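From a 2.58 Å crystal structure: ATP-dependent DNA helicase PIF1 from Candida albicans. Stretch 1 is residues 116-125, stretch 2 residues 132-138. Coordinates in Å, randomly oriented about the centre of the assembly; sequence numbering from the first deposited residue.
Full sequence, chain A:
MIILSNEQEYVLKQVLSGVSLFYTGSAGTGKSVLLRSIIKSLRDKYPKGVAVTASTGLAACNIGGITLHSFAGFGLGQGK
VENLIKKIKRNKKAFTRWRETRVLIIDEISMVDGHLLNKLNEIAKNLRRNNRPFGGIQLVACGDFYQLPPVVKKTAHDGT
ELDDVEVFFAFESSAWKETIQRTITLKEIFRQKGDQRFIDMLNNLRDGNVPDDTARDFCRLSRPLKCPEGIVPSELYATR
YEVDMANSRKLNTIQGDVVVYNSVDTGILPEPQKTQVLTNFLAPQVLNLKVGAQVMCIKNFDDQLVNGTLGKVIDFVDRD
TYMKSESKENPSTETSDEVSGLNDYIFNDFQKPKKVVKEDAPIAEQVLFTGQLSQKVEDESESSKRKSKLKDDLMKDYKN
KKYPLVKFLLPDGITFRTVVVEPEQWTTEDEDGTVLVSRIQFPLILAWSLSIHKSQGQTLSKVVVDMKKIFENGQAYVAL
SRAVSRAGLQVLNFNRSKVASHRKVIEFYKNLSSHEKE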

# COMPACT_ATOMS: atom_id res chain seq x y z
N LEU A 116 10.22 -3.29 -14.66
CA LEU A 116 9.24 -4.30 -14.27
C LEU A 116 8.08 -4.32 -15.25
O LEU A 116 7.60 -5.39 -15.64
CB LEU A 116 8.73 -4.01 -12.86
CG LEU A 116 7.83 -5.09 -12.26
CD1 LEU A 116 8.66 -6.30 -11.84
CD2 LEU A 116 7.05 -4.54 -11.09
N LEU A 117 7.63 -3.14 -15.68
CA LEU A 117 6.49 -3.06 -16.58
C LEU A 117 6.81 -3.68 -17.94
O LEU A 117 5.93 -4.27 -18.57
CB LEU A 117 6.06 -1.60 -16.73
CG LEU A 117 4.66 -1.42 -17.30
CD1 LEU A 117 3.60 -1.94 -16.32
CD2 LEU A 117 4.41 0.03 -17.69
N ASN A 118 8.06 -3.53 -18.40
CA ASN A 118 8.46 -4.15 -19.67
C ASN A 118 8.48 -5.67 -19.58
O ASN A 118 8.11 -6.36 -20.54
CB ASN A 118 9.84 -3.62 -20.08
CG ASN A 118 9.78 -2.24 -20.71
OD1 ASN A 118 8.74 -1.82 -21.22
ND2 ASN A 118 10.90 -1.52 -20.68
N LYS A 119 8.90 -6.21 -18.43
CA LYS A 119 8.81 -7.65 -18.22
C LYS A 119 7.36 -8.11 -18.20
O LYS A 119 7.00 -9.10 -18.85
CB LYS A 119 9.51 -8.04 -16.92
CG LYS A 119 11.01 -7.77 -16.89
CD LYS A 119 11.63 -8.22 -15.57
CE LYS A 119 13.14 -8.25 -15.66
NZ LYS A 119 13.75 -8.75 -14.40
N LEU A 120 6.51 -7.40 -17.46
CA LEU A 120 5.09 -7.75 -17.44
C LEU A 120 4.51 -7.73 -18.84
O LEU A 120 3.69 -8.59 -19.19
CB LEU A 120 4.33 -6.79 -16.53
CG LEU A 120 4.62 -6.95 -15.03
CD1 LEU A 120 4.08 -5.76 -14.23
CD2 LEU A 120 4.04 -8.25 -14.52
N ASN A 121 4.92 -6.76 -19.66
CA ASN A 121 4.43 -6.69 -21.03
C ASN A 121 4.82 -7.93 -21.82
O ASN A 121 3.96 -8.58 -22.44
CB ASN A 121 4.98 -5.43 -21.70
CG ASN A 121 4.29 -5.13 -23.02
OD1 ASN A 121 3.20 -5.63 -23.29
ND2 ASN A 121 4.93 -4.31 -23.85
N GLU A 122 6.10 -8.30 -21.79
CA GLU A 122 6.57 -9.47 -22.52
C GLU A 122 5.93 -10.75 -22.00
O GLU A 122 5.62 -11.66 -22.77
CB GLU A 122 8.10 -9.57 -22.44
CG GLU A 122 8.83 -8.38 -23.07
CD GLU A 122 10.34 -8.58 -23.15
OE1 GLU A 122 11.04 -7.59 -23.45
OE2 GLU A 122 10.83 -9.71 -22.93
N ILE A 123 5.71 -10.83 -20.68
CA ILE A 123 5.13 -12.03 -20.10
C ILE A 123 3.67 -12.15 -20.50
O ILE A 123 3.19 -13.24 -20.83
CB ILE A 123 5.30 -12.03 -18.57
CG1 ILE A 123 6.65 -12.64 -18.19
CG2 ILE A 123 4.18 -12.79 -17.89
CD1 ILE A 123 7.53 -11.75 -17.36
N ALA A 124 2.95 -11.03 -20.50
CA ALA A 124 1.57 -11.02 -20.96
C ALA A 124 1.45 -11.58 -22.37
O ALA A 124 0.64 -12.47 -22.63
CB ALA A 124 1.01 -9.60 -20.90
N LYS A 125 2.26 -11.06 -23.30
CA LYS A 125 2.22 -11.54 -24.67
C LYS A 125 2.53 -13.03 -24.76
O LYS A 125 1.81 -13.78 -25.42
CB LYS A 125 3.18 -10.73 -25.54
CG LYS A 125 2.84 -9.24 -25.62
CD LYS A 125 3.89 -8.45 -26.37
CE LYS A 125 3.54 -6.97 -26.39
NZ LYS A 125 4.52 -6.19 -27.18
N ARG A 132 -0.69 -8.35 -29.14
CA ARG A 132 -1.18 -7.03 -28.82
C ARG A 132 -0.43 -6.46 -27.62
O ARG A 132 0.20 -7.22 -26.87
CB ARG A 132 -2.68 -7.06 -28.52
CG ARG A 132 -3.57 -7.41 -29.69
CD ARG A 132 -3.69 -6.27 -30.68
NE ARG A 132 -4.91 -6.39 -31.47
CZ ARG A 132 -5.02 -7.11 -32.57
NH1 ARG A 132 -4.00 -7.80 -33.06
NH2 ARG A 132 -6.19 -7.15 -33.21
N PRO A 133 -0.46 -5.14 -27.44
CA PRO A 133 0.08 -4.56 -26.21
C PRO A 133 -0.49 -5.25 -24.98
O PRO A 133 -1.70 -5.47 -24.88
CB PRO A 133 -0.36 -3.10 -26.30
CG PRO A 133 -0.42 -2.83 -27.76
CD PRO A 133 -0.86 -4.11 -28.41
N PHE A 134 0.40 -5.63 -24.07
CA PHE A 134 0.05 -6.37 -22.86
C PHE A 134 -0.77 -7.62 -23.19
O PHE A 134 -1.62 -8.05 -22.41
CB PHE A 134 -0.69 -5.48 -21.86
CG PHE A 134 0.20 -4.99 -20.75
CD1 PHE A 134 0.96 -3.85 -20.90
CD2 PHE A 134 0.31 -5.71 -19.57
CE1 PHE A 134 1.80 -3.42 -19.89
CE2 PHE A 134 1.14 -5.29 -18.56
CZ PHE A 134 1.89 -4.14 -18.72
N GLY A 135 -0.49 -8.23 -24.35
CA GLY A 135 -1.17 -9.45 -24.73
C GLY A 135 -2.68 -9.32 -24.78
O GLY A 135 -3.39 -10.26 -24.44
N GLY A 136 -3.17 -8.14 -25.15
CA GLY A 136 -4.59 -7.88 -25.27
C GLY A 136 -5.27 -7.39 -24.00
O GLY A 136 -6.43 -6.96 -24.06
N ILE A 137 -4.57 -7.43 -22.86
CA ILE A 137 -5.15 -6.98 -21.60
C ILE A 137 -5.32 -5.47 -21.65
O ILE A 137 -4.43 -4.74 -22.08
CB ILE A 137 -4.27 -7.40 -20.42
CG1 ILE A 137 -4.19 -8.93 -20.35
CG2 ILE A 137 -4.80 -6.80 -19.13
CD1 ILE A 137 -3.16 -9.46 -19.36
N GLN A 138 -6.48 -4.99 -21.20
CA GLN A 138 -6.69 -3.55 -21.08
C GLN A 138 -5.92 -3.04 -19.85
O GLN A 138 -6.18 -3.48 -18.72
CB GLN A 138 -8.17 -3.22 -20.97
CG GLN A 138 -8.47 -1.73 -20.83
CD GLN A 138 -9.93 -1.45 -20.49
OE1 GLN A 138 -10.75 -2.37 -20.41
NE2 GLN A 138 -10.25 -0.18 -20.30

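Contact between a helix (116-125) and a following segment (132-138) in the PIF1 helicase, burying 344 Å² in all. Phe134 contributes by far the largest share.

A single hydrogen bond crosses the contact, from Phe134 N to Asn121 OD1 (2.9 Å, N-H...O angle 139°). With chi1 at -168° (t), the Asn121 side chain carries its amide beyond the sideways course of its CA-to-CB bond and meets the backbone of Phe134; ND2 is satisfied elsewhere in the structure. The segment is also held by its own turns: Gly135 N bonds to Arg132 O (2.8 Å), Gly136 N to Pro133 O (3.1 Å) and Ile137 N to Phe134 O (3.0 Å).

Aromatic and apolar packing centres on Phe134, and one face of its ring lies against the helix backbone at Asn121. Asn121 CA stands 4.2 Å from the centroid of the Phe134 ring and 6° off its normal, a CH-pi contact over the face. Leu117 CD1 meets the ring edge at Phe134 CZ (3.7 Å), while Leu120 CB approaches Phe134 CE2 (4.1 Å) and Ala124 CB approaches Phe134 CD2 (4.2 Å) obliquely. The Phe134 CA-to-CB bond points away overall, yet chi1 near -101°, between wells, leaves the ring against these residues. Ala124 CB also reaches Ile137 CD1 (4.4 Å), a looser apolar contact.

The remaining contacts involve the backbone of the segment. Ala124 CB touches Phe134 O (3.4 Å), and Lys125 CA comes within 4.0 Å of Gly135 CA. Gly135 has phi 57°, which favours glycine, and an ideal CB there would lie 2.6 Å from Ala124 O, a clash; the bare CA permits the close approach. The extended Lys125 side chain runs along the segment, its CG 3.7 Å from Gly135 N and its CE 3.4 Å from Arg132 O, while NZ is hydrogen-bonded elsewhere in the structure.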